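Local structure of phosphodiesterase (Candida albicans, 6CPU) at residues M237-Y240 against A241-V245; P297-K300 against Q301-E304; T205-L208 against S209-C212. The protein is a phosphodiesterase of the HD-domain superfamily, a largely helical protein whose model carries a zinc ion and a magnesium ion. One frame throughout, in Å; residues are numbered along the deposited sequence.

Interaction 1: M237-Y240 against A241-V245; sequences MIDY and AIKQV
Ile238 and Ile242 meet one turn apart on helix 227-242, their side chains crossing obliquely. Methyl touches methyl: CG2 of Ile238 lies 3.7 Å from CD1 of Ile242. In Ile242 the longer branch is folded beside its own backbone N (chi1 -70°), which lays CG1 3.2 Å from Ile238 O, the same oxygen that takes the backbone bond from Ile242 N at 2.9 Å. Beyond the pair, Leu343 packs on Ile238 and Leu340 on Ile242, both from helix 336-348.

One residue further on, the next pair is polar. The carboxylate of Asp239 lies within range of Lys243, whose chain is extended beyond CG. The salt bridge from Lys243 NZ to Asp239 OD2 is long, 3.6 Å, and CE of Lys243 is almost as near to OD2, at 3.7 Å, in van der Waals contact. Lys243 is exposed, and the bridge is probably a weak one.

Tyr240 holds CG anti to its backbone N (chi1 -167°), and its OH is hydrogen-bonded to Pro297 O. Ala241 sets its CB 3.6 Å from Met237 O, a small side chain where Leu340 and Leu343 close in. A type I turn spans Ile242 to Val245. Both side-chain pairs are i to i+4 contacts along an alpha helix, the apolar one packed against helix 336-348 within the mainly helical phosphodiesterase fold.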
loop_
_atom_site.group_PDB
_atom_site.type_symbol
_atom_site.label_atom_id
_atom_site.label_comp_id
_atom_site.label_asym_id
_atom_site.label_seq_id
_atom_site.Cartn_x
_atom_site.Cartn_y
_atom_site.Cartn_z
ATOM N N MET A 237 1.320 -13.864 5.384
ATOM C CA MET A 237 0.146 -13.509 6.171
ATOM C C MET A 237 -1.183 -13.850 5.525
ATOM O O MET A 237 -2.078 -14.401 6.181
ATOM C CB MET A 237 0.214 -12.038 6.544
ATOM C CG MET A 237 1.303 -11.783 7.552
ATOM S SD MET A 237 1.404 -10.075 8.081
ATOM C CE MET A 237 2.371 -9.333 6.767
ATOM N N ILE A 238 -1.322 -13.554 4.237
ATOM C CA ILE A 238 -2.570 -13.841 3.544
ATOM C C ILE A 238 -2.765 -15.339 3.293
ATOM O O ILE A 238 -3.875 -15.847 3.463
ATOM C CB ILE A 238 -2.688 -13.044 2.228
ATOM C CG1 ILE A 238 -2.632 -11.536 2.512
ATOM C CG2 ILE A 238 -3.963 -13.406 1.492
ATOM C CD1 ILE A 238 -3.822 -10.965 3.254
ATOM N N ASP A 239 -1.715 -16.045 2.888
ATOM C CA ASP A 239 -1.814 -17.497 2.692
ATOM C C ASP A 239 -2.271 -18.166 3.990
ATOM O O ASP A 239 -3.155 -19.024 3.971
ATOM C CB ASP A 239 -0.477 -18.077 2.222
ATOM C CG ASP A 239 -0.573 -19.546 1.799
ATOM O OD1 ASP A 239 -1.637 -19.991 1.342
ATOM O OD2 ASP A 239 0.446 -20.258 1.899
ATOM N N TYR A 240 -1.690 -17.731 5.103
ATOM C CA TYR A 240 -1.987 -18.268 6.440
ATOM C C TYR A 240 -3.460 -18.074 6.812
ATOM O O TYR A 240 -4.098 -18.978 7.345
ATOM C CB TYR A 240 -1.082 -17.591 7.471
ATOM C CG TYR A 240 -1.043 -18.244 8.839
ATOM C CD1 TYR A 240 -0.373 -19.447 9.038
ATOM C CD2 TYR A 240 -1.647 -17.639 9.945
ATOM C CE1 TYR A 240 -0.320 -20.043 10.295
ATOM C CE2 TYR A 240 -1.594 -18.228 11.211
ATOM C CZ TYR A 240 -0.922 -19.427 11.374
ATOM O OH TYR A 240 -0.878 -20.019 12.621
ATOM N N ALA A 241 -3.992 -16.889 6.510
ATOM C CA ALA A 241 -5.392 -16.579 6.747
ATOM C C ALA A 241 -6.317 -17.393 5.848
ATOM O O ALA A 241 -7.333 -17.909 6.314
ATOM C CB ALA A 241 -5.637 -15.095 6.551
ATOM N N ILE A 242 -5.970 -17.510 4.566
ATOM C CA ILE A 242 -6.763 -18.295 3.607
ATOM C C ILE A 242 -6.878 -19.761 4.059
ATOM O O ILE A 242 -7.953 -20.356 3.976
ATOM C CB ILE A 242 -6.160 -18.234 2.177
ATOM C CG1 ILE A 242 -6.330 -16.835 1.579
ATOM C CG2 ILE A 242 -6.817 -19.247 1.249
ATOM C CD1 ILE A 242 -5.502 -16.590 0.330
ATOM N N LYS A 243 -5.777 -20.326 4.548
ATOM C CA LYS A 243 -5.765 -21.717 5.032
ATOM C C LYS A 243 -6.749 -22.005 6.175
ATOM O O LYS A 243 -7.101 -23.159 6.393
ATOM C CB LYS A 243 -4.358 -22.119 5.485
ATOM C CG LYS A 243 -3.411 -22.452 4.352
ATOM C CD LYS A 243 -2.033 -22.782 4.912
ATOM C CE LYS A 243 -1.021 -23.059 3.816
ATOM N NZ LYS A 243 0.359 -22.933 4.359
ATOM N N GLN A 244 -7.157 -20.979 6.919
ATOM C CA GLN A 244 -8.105 -21.161 8.016
ATOM C C GLN A 244 -9.571 -21.097 7.566
ATOM O O GLN A 244 -10.466 -21.435 8.345
ATOM C CB GLN A 244 -7.868 -20.144 9.141
ATOM C CG GLN A 244 -6.417 -19.888 9.545
ATOM C CD GLN A 244 -5.588 -21.147 9.769
ATOM O OE1 GLN A 244 -4.388 -21.171 9.471
ATOM N NE2 GLN A 244 -6.214 -22.190 10.293
ATOM N N VAL A 245 -9.829 -20.686 6.323
ATOM C CA VAL A 245 -11.208 -20.510 5.862
ATOM C C VAL A 245 -11.714 -21.814 5.280
ATOM O O VAL A 245 -11.216 -22.274 4.256
ATOM C CB VAL A 245 -11.344 -19.387 4.816
ATOM C CG1 VAL A 245 -12.813 -19.146 4.493
ATOM C CG2 VAL A 245 -10.697 -18.109 5.336
#

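Interaction 2: P297-K300 against Q301-E304; sequences PKFK and QFVE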
loop_
_atom_site.group_PDB
_atom_site.type_symbol
_atom_site.label_atom_id
_atom_site.label_comp_id
_atom_site.label_asym_id
_atom_site.label_seq_id
_atom_site.Cartn_x
_atom_site.Cartn_y
_atom_site.Cartn_z
ATOM N N PRO A 297 -4.820 -18.835 14.648
ATOM C CA PRO A 297 -3.966 -19.573 15.587
ATOM C C PRO A 297 -2.537 -19.057 15.575
ATOM O O PRO A 297 -2.068 -18.532 14.557
ATOM C CB PRO A 297 -4.013 -21.007 15.058
ATOM C CG PRO A 297 -4.324 -20.881 13.604
ATOM C CD PRO A 297 -5.090 -19.599 13.417
ATOM N N LYS A 298 -1.843 -19.210 16.699
ATOM C CA LYS A 298 -0.445 -18.824 16.769
ATOM C C LYS A 298 0.355 -19.795 15.905
ATOM O O LYS A 298 -0.123 -20.887 15.581
ATOM C CB LYS A 298 0.051 -18.832 18.215
ATOM C CG LYS A 298 -0.835 -18.029 19.154
ATOM C CD LYS A 298 -0.146 -17.699 20.462
ATOM C CE LYS A 298 -1.165 -17.165 21.457
ATOM N NZ LYS A 298 -0.541 -16.641 22.702
ATOM N N PHE A 299 1.555 -19.378 15.519
ATOM C CA PHE A 299 2.418 -20.173 14.655
ATOM C C PHE A 299 3.798 -20.312 15.273
ATOM O O PHE A 299 4.159 -19.569 16.189
ATOM C CB PHE A 299 2.490 -19.579 13.225
ATOM C CG PHE A 299 2.819 -18.106 13.172
ATOM C CD1 PHE A 299 4.102 -17.681 12.853
ATOM C CD2 PHE A 299 1.848 -17.148 13.400
ATOM C CE1 PHE A 299 4.423 -16.336 12.790
ATOM C CE2 PHE A 299 2.162 -15.794 13.334
ATOM C CZ PHE A 299 3.446 -15.391 13.033
ATOM N N LYS A 300 4.580 -21.259 14.770
ATOM C CA LYS A 300 5.876 -21.574 15.379
ATOM C C LYS A 300 6.796 -20.361 15.466
ATOM O O LYS A 300 7.580 -20.228 16.409
ATOM C CB LYS A 300 6.571 -22.688 14.597
ATOM C CG LYS A 300 7.823 -23.222 15.269
ATOM C CD LYS A 300 8.308 -24.505 14.609
ATOM C CE LYS A 300 9.360 -25.195 15.464
ATOM N NZ LYS A 300 10.096 -26.228 14.687
ATOM N N GLN A 301 6.702 -19.477 14.475
ATOM C CA GLN A 301 7.591 -18.330 14.370
ATOM C C GLN A 301 7.052 -17.077 15.072
ATOM O O GLN A 301 7.661 -16.011 14.985
ATOM C CB GLN A 301 7.878 -18.027 12.894
ATOM C CG GLN A 301 8.447 -19.202 12.105
ATOM C CD GLN A 301 7.401 -20.031 11.379
ATOM O OE1 GLN A 301 6.276 -20.190 11.848
ATOM N NE2 GLN A 301 7.772 -20.570 10.225
ATOM N N PHE A 302 5.925 -17.213 15.765
ATOM C CA PHE A 302 5.308 -16.108 16.485
ATOM C C PHE A 302 6.053 -15.839 17.793
ATOM O O PHE A 302 6.371 -16.775 18.531
ATOM C CB PHE A 302 3.838 -16.438 16.749
ATOM C CG PHE A 302 3.081 -15.345 17.438
ATOM C CD1 PHE A 302 2.597 -14.259 16.718
ATOM C CD2 PHE A 302 2.841 -15.401 18.806
ATOM C CE1 PHE A 302 1.894 -13.246 17.354
ATOM C CE2 PHE A 302 2.138 -14.391 19.442
ATOM C CZ PHE A 302 1.665 -13.313 18.715
ATOM N N VAL A 303 6.334 -14.565 18.073
ATOM C CA VAL A 303 7.071 -14.172 19.273
ATOM C C VAL A 303 6.077 -13.660 20.315
ATOM O O VAL A 303 5.528 -12.564 20.190
ATOM C CB VAL A 303 8.142 -13.114 18.956
ATOM C CG1 VAL A 303 8.858 -12.666 20.223
ATOM C CG2 VAL A 303 9.146 -13.663 17.949
ATOM N N GLU A 304 5.841 -14.475 21.337
ATOM C CA GLU A 304 4.772 -14.229 22.301
ATOM C C GLU A 304 4.858 -12.861 22.990
ATOM O O GLU A 304 3.831 -12.245 23.252
ATOM C CB GLU A 304 4.759 -15.342 23.356
ATOM C CG GLU A 304 3.591 -15.284 24.324
ATOM C CD GLU A 304 2.246 -15.375 23.636
ATOM O OE1 GLU A 304 2.070 -16.271 22.782
ATOM O OE2 GLU A 304 1.357 -14.556 23.958
HETATM O O HOH W 1 4.934 -19.143 18.904
#
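Phe299 and Phe302 form the tight half of this contact, folded together by a type I turn that runs from one to the other. The turn is closed by a bond from Phe302 N to Phe299 O, 3.0 Å, with the donor standing above the carbonyl plane rather than within it. CB of Phe302 sits squarely over the face of the Phe299 ring, 3.7 Å from its centroid, a CH-pi contact. Beyond it the two rings make an offset edge-to-face pair, the edge of Phe302 turned toward the face of Phe299, with planes 69° apart. Phe299 reaches this place by taking the crowded position between its backbone N and carbonyl carbon (chi1 51°). At the edge of the same ring, near its plane, Gln301 OE1 comes to 3.5 Å from CD1; Ile321 N and Val319 O hold the two ends of that amide.

The other half is thinner and lies nearer solvent, Glu304 being exposed. Lys298 runs out extended, brushing the Phe302 ring only with CD, 4.1 Å from CD2, before its NZ reaches Glu304 OE1 at 2.6 Å. This short salt bridge meets the carboxylate on the syn side, 22° out of its plane, and ties residues six apart near the surface. One water donates to both Phe299 O (2.9 Å) and Phe302 O (2.8 Å), linking the two ends of the turn.

The whole piece is a loop between helices 276-292 and 336-348. Ile291 of helix 276-292 packs on Lys298, Phe299 and Phe302, Cys212 and Tyr213 of helix 205-216 touch Gln301, and Tyr240 of helix 227-242 sets its ring edge-to-face with Phe299.

Interaction 3: T205-L208 against S209-C212; sequences TTRL and SQLC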
loop_
_atom_site.group_PDB
_atom_site.type_symbol
_atom_site.label_atom_id
_atom_site.label_comp_id
_atom_site.label_asym_id
_atom_site.label_seq_id
_atom_site.Cartn_x
_atom_site.Cartn_y
_atom_site.Cartn_z
ATOM N N THR A 205 16.206 -19.938 0.999
ATOM C CA THR A 205 15.545 -20.559 2.135
ATOM C C THR A 205 15.797 -19.766 3.411
ATOM O O THR A 205 14.882 -19.546 4.196
ATOM C CB THR A 205 16.020 -22.013 2.340
ATOM O OG1 THR A 205 15.774 -22.754 1.145
ATOM C CG2 THR A 205 15.273 -22.663 3.494
ATOM N N THR A 206 17.031 -19.321 3.605
ATOM C CA THR A 206 17.359 -18.531 4.791
ATOM C C THR A 206 16.567 -17.231 4.852
ATOM O O THR A 206 16.010 -16.907 5.905
ATOM C CB THR A 206 18.852 -18.245 4.891
ATOM O OG1 THR A 206 19.534 -19.492 5.059
ATOM C CG2 THR A 206 19.153 -17.351 6.093
ATOM N N ARG A 207 16.493 -16.507 3.740
ATOM C CA ARG A 207 15.730 -15.242 3.728
ATOM C C ARG A 207 14.251 -15.460 3.993
ATOM O O ARG A 207 13.664 -14.753 4.804
ATOM C CB ARG A 207 15.911 -14.461 2.414
ATOM C CG ARG A 207 15.432 -13.002 2.483
ATOM C CD ARG A 207 16.052 -12.264 3.661
ATOM N NE ARG A 207 15.624 -10.873 3.788
ATOM C CZ ARG A 207 15.691 -10.170 4.919
ATOM N NH1 ARG A 207 16.170 -10.717 6.038
ATOM N NH2 ARG A 207 15.278 -8.907 4.945
ATOM N N LEU A 208 13.635 -16.421 3.302
ATOM C CA LEU A 208 12.207 -16.681 3.498
ATOM C C LEU A 208 11.898 -17.070 4.947
ATOM O O LEU A 208 10.867 -16.657 5.506
ATOM C CB LEU A 208 11.697 -17.753 2.521
ATOM C CG LEU A 208 11.889 -17.442 1.034
ATOM C CD1 LEU A 208 11.214 -18.514 0.190
ATOM C CD2 LEU A 208 11.405 -16.050 0.644
ATOM N N SER A 209 12.792 -17.847 5.560
ATOM C CA SER A 209 12.650 -18.195 6.972
ATOM C C SER A 209 12.774 -16.953 7.860
ATOM O O SER A 209 11.987 -16.776 8.770
ATOM C CB SER A 209 13.663 -19.262 7.392
ATOM O OG SER A 209 13.495 -19.557 8.775
ATOM N N GLN A 210 13.734 -16.085 7.570
ATOM C CA GLN A 210 13.896 -14.851 8.341
ATOM C C GLN A 210 12.623 -14.009 8.291
ATOM O O GLN A 210 12.224 -13.409 9.287
ATOM C CB GLN A 210 15.078 -14.033 7.835
ATOM C CG GLN A 210 16.423 -14.655 8.152
ATOM C CD GLN A 210 17.587 -13.925 7.524
ATOM O OE1 GLN A 210 17.459 -13.280 6.481
ATOM N NE2 GLN A 210 18.746 -14.035 8.157
ATOM N N LEU A 211 11.980 -13.971 7.125
ATOM C CA LEU A 211 10.759 -13.183 6.970
ATOM C C LEU A 211 9.607 -13.756 7.791
ATOM O O LEU A 211 8.795 -12.996 8.323
ATOM C CB LEU A 211 10.394 -13.022 5.485
ATOM C CG LEU A 211 11.438 -12.234 4.676
ATOM C CD1 LEU A 211 11.047 -12.125 3.203
ATOM C CD2 LEU A 211 11.733 -10.846 5.248
ATOM N N CYS A 212 9.553 -15.083 7.936
ATOM C CA CYS A 212 8.576 -15.719 8.818
ATOM C C CYS A 212 8.705 -15.170 10.235
ATOM O O CYS A 212 7.716 -14.736 10.824
ATOM C CB CYS A 212 8.760 -17.232 8.836
ATOM S SG CYS A 212 8.347 -18.090 7.311
#
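Arg207 and Gln210 are joined by the one side-chain hydrogen bond of this contact, NH1 to OE1 at 2.9 Å and nearly straight (161°), within the opening turns of helix 205-216. It is an i to i+3 link on the surface of an alpha helix. The guanidinium offers its N-H within its own plane, but meets the amide from above: the two flat groups stand almost perpendicular, 85° apart. A bend in the arginine chain at chi2 (53°) turns the group back toward the glutamine, and on the way CD of Arg207 passes 3.3 Å from Gln210 OE1. NH2 makes a salt bridge to Asp229 of helix 227-242, and NE is also bonded outside the two segments. With all three nitrogens engaged, the group probably has little freedom to rotate, and the nearby carboxylate probably balances its charge.

The main chain supplies the regular helical bonds: Ser209 N to Thr205 O at 3.0 Å, Gln210 N to Thr206 O at 2.9 Å, and Leu211 N and Cys212 N to the carbonyls of Arg207 and Leu208. Ser209 turns its hydroxyl to another part of the fold, where OG is bonded to Asp315 N.

Outward from these bonds the contacts are van der Waals packing. Leu211 lays its CD2 methyl over the centre of one guanidinium face, 4.0 Å from Arg207 CZ, so an apolar methyl covers that face while NH1 is bonded to Gln210. Leu208 and Leu211 both lean on Tyr232, and Cys212 on Leu236, both of helix 227-242. On the exposed side, the CG2 methyl of Thr206 rests 3.9 Å from Gln210 NE2.

In the fold
Interaction 1 is the most buried of the three, pinned on helix 227-242 by apolar neighbours from helix 336-348; interactions 2 and 3 are only partly buried. Two of them pair residues along a helix, whereas interaction 2 is a loop held by aromatic packing, a turn and a water. Their polar links differ: a long salt bridge in interaction 1, a short one on the solvent side of interaction 2, and in interaction 3 a neutral amide acceptor for an arginine whose charge is met by Asp229 outside the pair. Interaction 2 connects the others, taking the Tyr240 hydroxyl on Pro297 O and touching Cys212 through Gln301, while interactions 1 and 3 stay about 8 Å apart at their nearest atoms.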